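ORF98 PTP-2 (Cydia pomonella granulosis virus, PDB 6I28) is a viral phosphatase of the dual-specificity family, which probably removes phosphate from tyrosine and serine or threonine residues of proteins. Local coordinates at residues Y58-E70 with M84-K98. Numbering follows the deposited sequence.
Sequences YLPDGDHLHVHCE and MLFNYLWLKIHNEHK
Asp63 OD1 is gripped by two ammonium groups, Lys92 NZ and Lys98 NZ, each 2.8 Å from it in a salt bridge. Lys92 meets the oxygen nearly end-on, in line with its C-O bond, whereas Lys98 comes from the syn side, about 23° out of the carboxylate plane, and adds a weak bond to OD2. The same two nitrogens hold Glu96 OE1, reaching it from opposite faces of its carboxylate, so that two lysines alternate with two acids; they probably offset the repulsion expected between Asp63 OD1 and Glu96 OE1, 3.9 Å apart. A water bridges Asp63 OD2 and Lys98 NZ. Beside this network the carbonyl of Gly62, in the type II turn Pro60-Asp63, accepts the Tyr88 hydroxyl, with OH 2.7 Å from Gly62 O, and a weak bond from Lys92 NZ. The Tyr88 ring extends from the helix with CG anti to the backbone N (chi1 -177°), which carries its hydroxyl across to the turn. Leu65 CD2 lies over one ring face in a CH-pi contact, 3.7 Å from the centroid of Tyr88, while Lys92 CG lies over the rim of the opposite face. In this dual-specificity phosphatase domain, strand 64-68 is the outermost parallel strand of the central mixed sheet, hydrogen-bonded to strand 41-46, and residues 84-95 of helix 82-95 run nearly antiparallel to it (167°), with the segment axes 10.9 Å apart at closest approach. Farther along the strand the contact becomes apolar. Leu65 CD2 also touches Met84 SD and, at 3.7 Å, Leu85 CD2; Val67 CG2 meets Met84 CE and Leu85 CD2 tip to tip, each at 3.8 Å. Met84, bent at chi2 and chi3, curls its methyl toward Val67, and Leu85 continues inward onto Val43 and onto Leu114 of helix 110-123.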
loop_
_atom_site.group_PDB
_atom_site.type_symbol
_atom_site.label_atom_id
_atom_site.label_comp_id
_atom_site.label_asym_id
_atom_site.label_seq_id
_atom_site.Cartn_x
_atom_site.Cartn_y
_atom_site.Cartn_z
ATOM N N TYR A 58 7.396 2.005 17.653
ATOM C CA TYR A 58 6.714 2.417 18.871
ATOM C C TYR A 58 5.623 3.449 18.599
ATOM O O TYR A 58 5.490 4.446 19.303
ATOM C CB TYR A 58 7.680 2.947 19.929
ATOM C CG TYR A 58 7.213 2.591 21.302
ATOM C CD1 TYR A 58 7.419 1.323 21.813
ATOM C CD2 TYR A 58 6.540 3.516 22.101
ATOM C CE1 TYR A 58 6.987 0.991 23.068
ATOM C CE2 TYR A 58 6.111 3.184 23.364
ATOM C CZ TYR A 58 6.333 1.926 23.843
ATOM O OH TYR A 58 5.920 1.603 25.122
ATOM N N LEU A 59 4.805 3.188 17.599
ATOM C CA LEU A 59 3.792 4.167 17.263
ATOM C C LEU A 59 2.623 3.998 18.197
ATOM O O LEU A 59 2.493 2.949 18.835
ATOM C CB LEU A 59 3.357 4.018 15.811
ATOM C CG LEU A 59 4.444 4.252 14.773
ATOM C CD1 LEU A 59 4.102 3.647 13.500
ATOM C CD2 LEU A 59 4.676 5.744 14.566
ATOM N N PRO A 60 1.748 4.999 18.298
ATOM C CA PRO A 60 0.613 4.865 19.237
ATOM C C PRO A 60 -0.282 3.727 18.772
ATOM O O PRO A 60 -0.308 3.332 17.585
ATOM C CB PRO A 60 -0.108 6.204 19.144
ATOM C CG PRO A 60 1.043 7.210 18.716
ATOM C CD PRO A 60 1.895 6.369 17.754
ATOM N N ASP A 61 -1.015 3.187 19.728
ATOM C CA ASP A 61 -1.976 2.132 19.455
ATOM C C ASP A 61 -2.858 2.530 18.286
ATOM O O ASP A 61 -3.458 3.611 18.286
ATOM C CB ASP A 61 -2.850 1.870 20.683
ATOM C CG ASP A 61 -2.098 1.178 21.803
ATOM O OD1 ASP A 61 -1.155 0.395 21.523
ATOM O OD2 ASP A 61 -2.460 1.412 22.959
ATOM N N GLY A 62 -2.920 1.671 17.283
ATOM C CA GLY A 62 -3.772 1.879 16.182
ATOM C C GLY A 62 -3.086 2.474 14.990
ATOM O O GLY A 62 -3.649 2.456 13.911
ATOM N N ASP A 63 -1.883 3.016 15.172
ATOM C CA ASP A 63 -1.152 3.628 14.069
ATOM C C ASP A 63 -0.161 2.689 13.424
ATOM O O ASP A 63 0.496 3.089 12.435
ATOM C CB ASP A 63 -0.433 4.909 14.500
ATOM C CG ASP A 63 -1.391 6.045 14.827
ATOM O OD1 ASP A 63 -2.560 6.015 14.384
ATOM O OD2 ASP A 63 -0.992 6.944 15.581
ATOM N N HIS A 64 -0.160 1.423 13.799
ATOM C CA HIS A 64 0.677 0.427 13.130
ATOM C C HIS A 64 -0.150 -0.832 12.931
ATOM O O HIS A 64 -0.542 -1.483 13.904
ATOM C CB HIS A 64 1.936 0.135 13.927
ATOM C CG HIS A 64 2.960 -0.631 13.159
ATOM N ND1 HIS A 64 4.282 -0.707 13.547
ATOM C CD2 HIS A 64 2.855 -1.351 12.016
ATOM C CE1 HIS A 64 4.941 -1.438 12.663
ATOM N NE2 HIS A 64 4.098 -1.839 11.727
ATOM N N LEU A 65 -0.457 -1.126 11.683
ATOM C CA LEU A 65 -1.235 -2.261 11.239
ATOM C C LEU A 65 -0.342 -3.264 10.525
ATOM O O LEU A 65 0.455 -2.895 9.667
ATOM C CB LEU A 65 -2.313 -1.800 10.263
ATOM C CG LEU A 65 -3.294 -2.826 9.687
ATOM C CD1 LEU A 65 -3.953 -3.469 10.889
ATOM C CD2 LEU A 65 -4.343 -2.239 8.778
ATOM N N HIS A 66 -0.554 -4.529 10.805
ATOM C CA HIS A 66 0.148 -5.643 10.182
ATOM C C HIS A 66 -0.870 -6.596 9.580
ATOM O O HIS A 66 -1.821 -6.988 10.254
ATOM C CB HIS A 66 0.999 -6.399 11.227
ATOM C CG HIS A 66 1.572 -7.688 10.731
ATOM N ND1 HIS A 66 1.415 -8.888 11.398
ATOM C CD2 HIS A 66 2.288 -7.974 9.616
ATOM C CE1 HIS A 66 2.018 -9.854 10.729
ATOM N NE2 HIS A 66 2.544 -9.325 9.637
ATOM N N VAL A 67 -0.654 -7.010 8.333
ATOM C CA VAL A 67 -1.317 -8.174 7.766
ATOM C C VAL A 67 -0.239 -9.176 7.352
ATOM O O VAL A 67 0.629 -8.848 6.526
ATOM C CB VAL A 67 -2.201 -7.825 6.547
ATOM C CG1 VAL A 67 -2.755 -9.108 5.964
ATOM C CG2 VAL A 67 -3.335 -6.900 6.919
ATOM N N HIS A 68 -0.294 -10.380 7.908
ATOM C CA HIS A 68 0.588 -11.448 7.482
ATOM C C HIS A 68 0.164 -11.953 6.111
ATOM O O HIS A 68 -0.928 -12.526 5.964
ATOM C CB HIS A 68 0.530 -12.590 8.481
ATOM C CG HIS A 68 1.463 -13.708 8.165
ATOM N ND1 HIS A 68 1.144 -14.724 7.280
ATOM C CD2 HIS A 68 2.699 -13.990 8.638
ATOM C CE1 HIS A 68 2.150 -15.575 7.213
ATOM N NE2 HIS A 68 3.098 -15.162 8.039
ATOM N N CYS A 69 1.014 -11.764 5.109
ATOM C CA CYS A 69 0.669 -12.190 3.759
ATOM C C CYS A 69 1.947 -12.464 2.987
ATOM O O CYS A 69 2.951 -11.773 3.154
ATOM C CB CYS A 69 -0.152 -11.152 2.977
ATOM S SG CYS A 69 0.559 -9.440 3.033
ATOM N N GLU A 70 1.874 -13.452 2.116
ATOM C CA GLU A 70 2.956 -13.841 1.225
ATOM C C GLU A 70 2.758 -13.197 -0.142
ATOM O O GLU A 70 1.674 -12.700 -0.474
ATOM C CB GLU A 70 3.018 -15.368 1.089
ATOM C CG GLU A 70 3.535 -16.018 2.342
ATOM C CD GLU A 70 3.331 -17.490 2.300
ATOM O OE1 GLU A 70 3.450 -18.055 1.195
ATOM O OE2 GLU A 70 3.040 -18.089 3.355
ATOM N N MET A 84 -10.518 -4.159 4.278
ATOM C CA MET A 84 -10.088 -3.662 5.582
ATOM C C MET A 84 -8.878 -2.740 5.438
ATOM O O MET A 84 -8.833 -1.636 5.995
ATOM C CB MET A 84 -9.778 -4.855 6.504
ATOM C CG MET A 84 -9.349 -4.500 7.925
ATOM S SD MET A 84 -7.579 -4.039 7.981
ATOM C CE MET A 84 -6.793 -5.652 7.819
ATOM N N LEU A 85 -7.915 -3.112 4.598
ATOM C CA LEU A 85 -6.736 -2.277 4.436
ATOM C C LEU A 85 -7.096 -0.933 3.819
ATOM O O LEU A 85 -6.612 0.115 4.240
ATOM C CB LEU A 85 -5.723 -3.002 3.558
ATOM C CG LEU A 85 -4.970 -4.127 4.297
ATOM C CD1 LEU A 85 -4.302 -5.026 3.286
ATOM C CD2 LEU A 85 -3.929 -3.549 5.310
ATOM N N PHE A 86 -7.895 -0.956 2.763
ATOM C CA PHE A 86 -8.360 0.296 2.176
ATOM C C PHE A 86 -9.015 1.224 3.184
ATOM O O PHE A 86 -8.707 2.429 3.227
ATOM C CB PHE A 86 -9.309 0.066 1.005
ATOM C CG PHE A 86 -9.824 1.355 0.406
ATOM C CD1 PHE A 86 -9.083 2.053 -0.526
ATOM C CD2 PHE A 86 -10.990 1.935 0.877
ATOM C CE1 PHE A 86 -9.528 3.223 -1.009
ATOM C CE2 PHE A 86 -11.412 3.130 0.391
ATOM C CZ PHE A 86 -10.700 3.729 -0.610
ATOM N N ASN A 87 -9.934 0.682 3.989
ATOM C CA ASN A 87 -10.660 1.482 4.964
ATOM C C ASN A 87 -9.736 2.007 6.030
ATOM O O ASN A 87 -9.883 3.157 6.459
ATOM C CB ASN A 87 -11.758 0.663 5.559
ATOM C CG ASN A 87 -12.876 0.469 4.607
ATOM O OD1 ASN A 87 -13.186 1.347 3.831
ATOM N ND2 ASN A 87 -13.499 -0.695 4.655
ATOM N N TYR A 88 -8.729 1.224 6.432
ATOM C CA TYR A 88 -7.725 1.733 7.356
ATOM C C TYR A 88 -6.988 2.934 6.774
ATOM O O TYR A 88 -6.869 4.003 7.397
ATOM C CB TYR A 88 -6.762 0.628 7.705
ATOM C CG TYR A 88 -5.717 1.010 8.705
ATOM C CD1 TYR A 88 -5.983 0.987 10.078
ATOM C CD2 TYR A 88 -4.457 1.421 8.297
ATOM C CE1 TYR A 88 -5.006 1.325 10.949
ATOM C CE2 TYR A 88 -3.478 1.749 9.193
ATOM C CZ TYR A 88 -3.750 1.695 10.537
ATOM O OH TYR A 88 -2.726 2.067 11.386
ATOM N N LEU A 89 -6.534 2.805 5.518
ATOM C CA LEU A 89 -5.849 3.947 4.922
ATOM C C LEU A 89 -6.772 5.166 4.851
ATOM O O LEU A 89 -6.366 6.284 5.167
ATOM C CB LEU A 89 -5.399 3.555 3.532
ATOM C CG LEU A 89 -4.271 2.495 3.478
ATOM C CD1 LEU A 89 -4.192 2.050 1.996
ATOM C CD2 LEU A 89 -2.960 2.974 3.954
ATOM N N TRP A 90 -8.002 4.967 4.379
ATOM C CA TRP A 90 -8.948 6.062 4.202
ATOM C C TRP A 90 -9.209 6.773 5.540
ATOM O O TRP A 90 -9.146 8.004 5.618
ATOM C CB TRP A 90 -10.211 5.515 3.547
ATOM C CG TRP A 90 -10.982 6.656 2.872
ATOM C CD1 TRP A 90 -10.871 7.068 1.544
ATOM C CD2 TRP A 90 -11.888 7.532 3.480
ATOM N NE1 TRP A 90 -11.668 8.125 1.319
ATOM C CE2 TRP A 90 -12.315 8.442 2.490
ATOM C CE3 TRP A 90 -12.398 7.640 4.772
ATOM C CZ2 TRP A 90 -13.204 9.437 2.752
ATOM C CZ3 TRP A 90 -13.272 8.621 5.028
ATOM C CH2 TRP A 90 -13.680 9.522 4.027
ATOM N N LEU A 91 -9.347 6.021 6.623
ATOM C CA LEU A 91 -9.662 6.645 7.892
ATOM C C LEU A 91 -8.447 7.353 8.502
ATOM O O LEU A 91 -8.609 8.413 9.146
ATOM C CB LEU A 91 -10.243 5.592 8.846
ATOM C CG LEU A 91 -11.566 4.956 8.407
ATOM C CD1 LEU A 91 -11.850 3.645 9.172
ATOM C CD2 LEU A 91 -12.731 5.960 8.603
ATOM N N LYS A 92 -7.243 6.797 8.314
ATOM C CA LYS A 92 -6.026 7.466 8.782
ATOM C C LYS A 92 -5.742 8.718 7.981
ATOM O O LYS A 92 -5.344 9.747 8.533
ATOM C CB LYS A 92 -4.852 6.515 8.730
ATOM C CG LYS A 92 -4.946 5.410 9.842
ATOM C CD LYS A 92 -4.951 5.897 11.310
ATOM C CE LYS A 92 -5.169 4.724 12.240
ATOM N NZ LYS A 92 -5.121 5.204 13.659
ATOM N N ILE A 93 -5.952 8.662 6.675
ATOM C CA ILE A 93 -5.665 9.821 5.848
ATOM C C ILE A 93 -6.725 10.900 6.039
ATOM O O ILE A 93 -6.395 12.039 6.361
ATOM C CB ILE A 93 -5.512 9.386 4.391
ATOM C CG1 ILE A 93 -4.231 8.549 4.265
ATOM C CG2 ILE A 93 -5.473 10.559 3.474
ATOM C CD1 ILE A 93 -4.202 7.731 3.001
ATOM N N HIS A 94 -8.007 10.557 5.867
ATOM C CA HIS A 94 -9.067 11.567 5.847
ATOM C C HIS A 94 -9.579 11.940 7.235
ATOM O O HIS A 94 -9.950 13.097 7.461
ATOM C CB HIS A 94 -10.218 11.050 4.975
ATOM C CG HIS A 94 -9.885 11.066 3.530
ATOM N ND1 HIS A 94 -9.396 9.963 2.868
ATOM C CD2 HIS A 94 -9.849 12.091 2.645
ATOM C CE1 HIS A 94 -9.138 10.284 1.616
ATOM N NE2 HIS A 94 -9.404 11.569 1.457
ATOM N N ASN A 95 -9.702 11.001 8.152
ATOM C CA ASN A 95 -10.247 11.358 9.456
ATOM C C ASN A 95 -9.186 11.719 10.482
ATOM O O ASN A 95 -9.446 12.532 11.384
ATOM C CB ASN A 95 -11.121 10.215 9.970
ATOM C CG ASN A 95 -12.355 9.994 9.089
ATOM O OD1 ASN A 95 -12.622 8.886 8.614
ATOM N ND2 ASN A 95 -13.077 11.057 8.829
ATOM N N GLU A 96 -7.998 11.148 10.383
ATOM C CA GLU A 96 -6.947 11.434 11.337
ATOM C C GLU A 96 -5.780 12.154 10.708
ATOM O O GLU A 96 -4.888 12.579 11.430
ATOM C CB GLU A 96 -6.425 10.156 11.987
ATOM C CG GLU A 96 -7.519 9.325 12.501
ATOM C CD GLU A 96 -7.060 8.189 13.370
ATOM O OE1 GLU A 96 -5.852 7.943 13.418
ATOM O OE2 GLU A 96 -7.942 7.562 14.037
ATOM N N HIS A 97 -5.850 12.512 9.433
ATOM C CA HIS A 97 -4.880 13.401 8.739
ATOM C C HIS A 97 -3.412 12.975 8.856
ATOM O O HIS A 97 -2.558 13.853 8.935
ATOM C CB HIS A 97 -5.021 14.816 9.306
ATOM C CG HIS A 97 -6.389 15.369 9.125
ATOM N ND1 HIS A 97 -7.262 15.492 10.155
ATOM C CD2 HIS A 97 -7.034 15.790 8.027
ATOM C CE1 HIS A 97 -8.395 15.960 9.709
ATOM N NE2 HIS A 97 -8.284 16.156 8.416
ATOM N N LYS A 98 -3.145 11.683 8.765
ATOM C CA LYS A 98 -1.830 11.103 8.858
ATOM C C LYS A 98 -1.362 10.692 7.480
ATOM O O LYS A 98 -2.173 10.380 6.595
ATOM C CB LYS A 98 -1.909 9.926 9.820
ATOM C CG LYS A 98 -2.131 10.365 11.319
ATOM C CD LYS A 98 -2.650 9.224 12.128
ATOM C CE LYS A 98 -2.725 9.667 13.604
ATOM N NZ LYS A 98 -3.488 8.669 14.455
HETATM O O HOH W 1 -3.031 8.015 16.889
#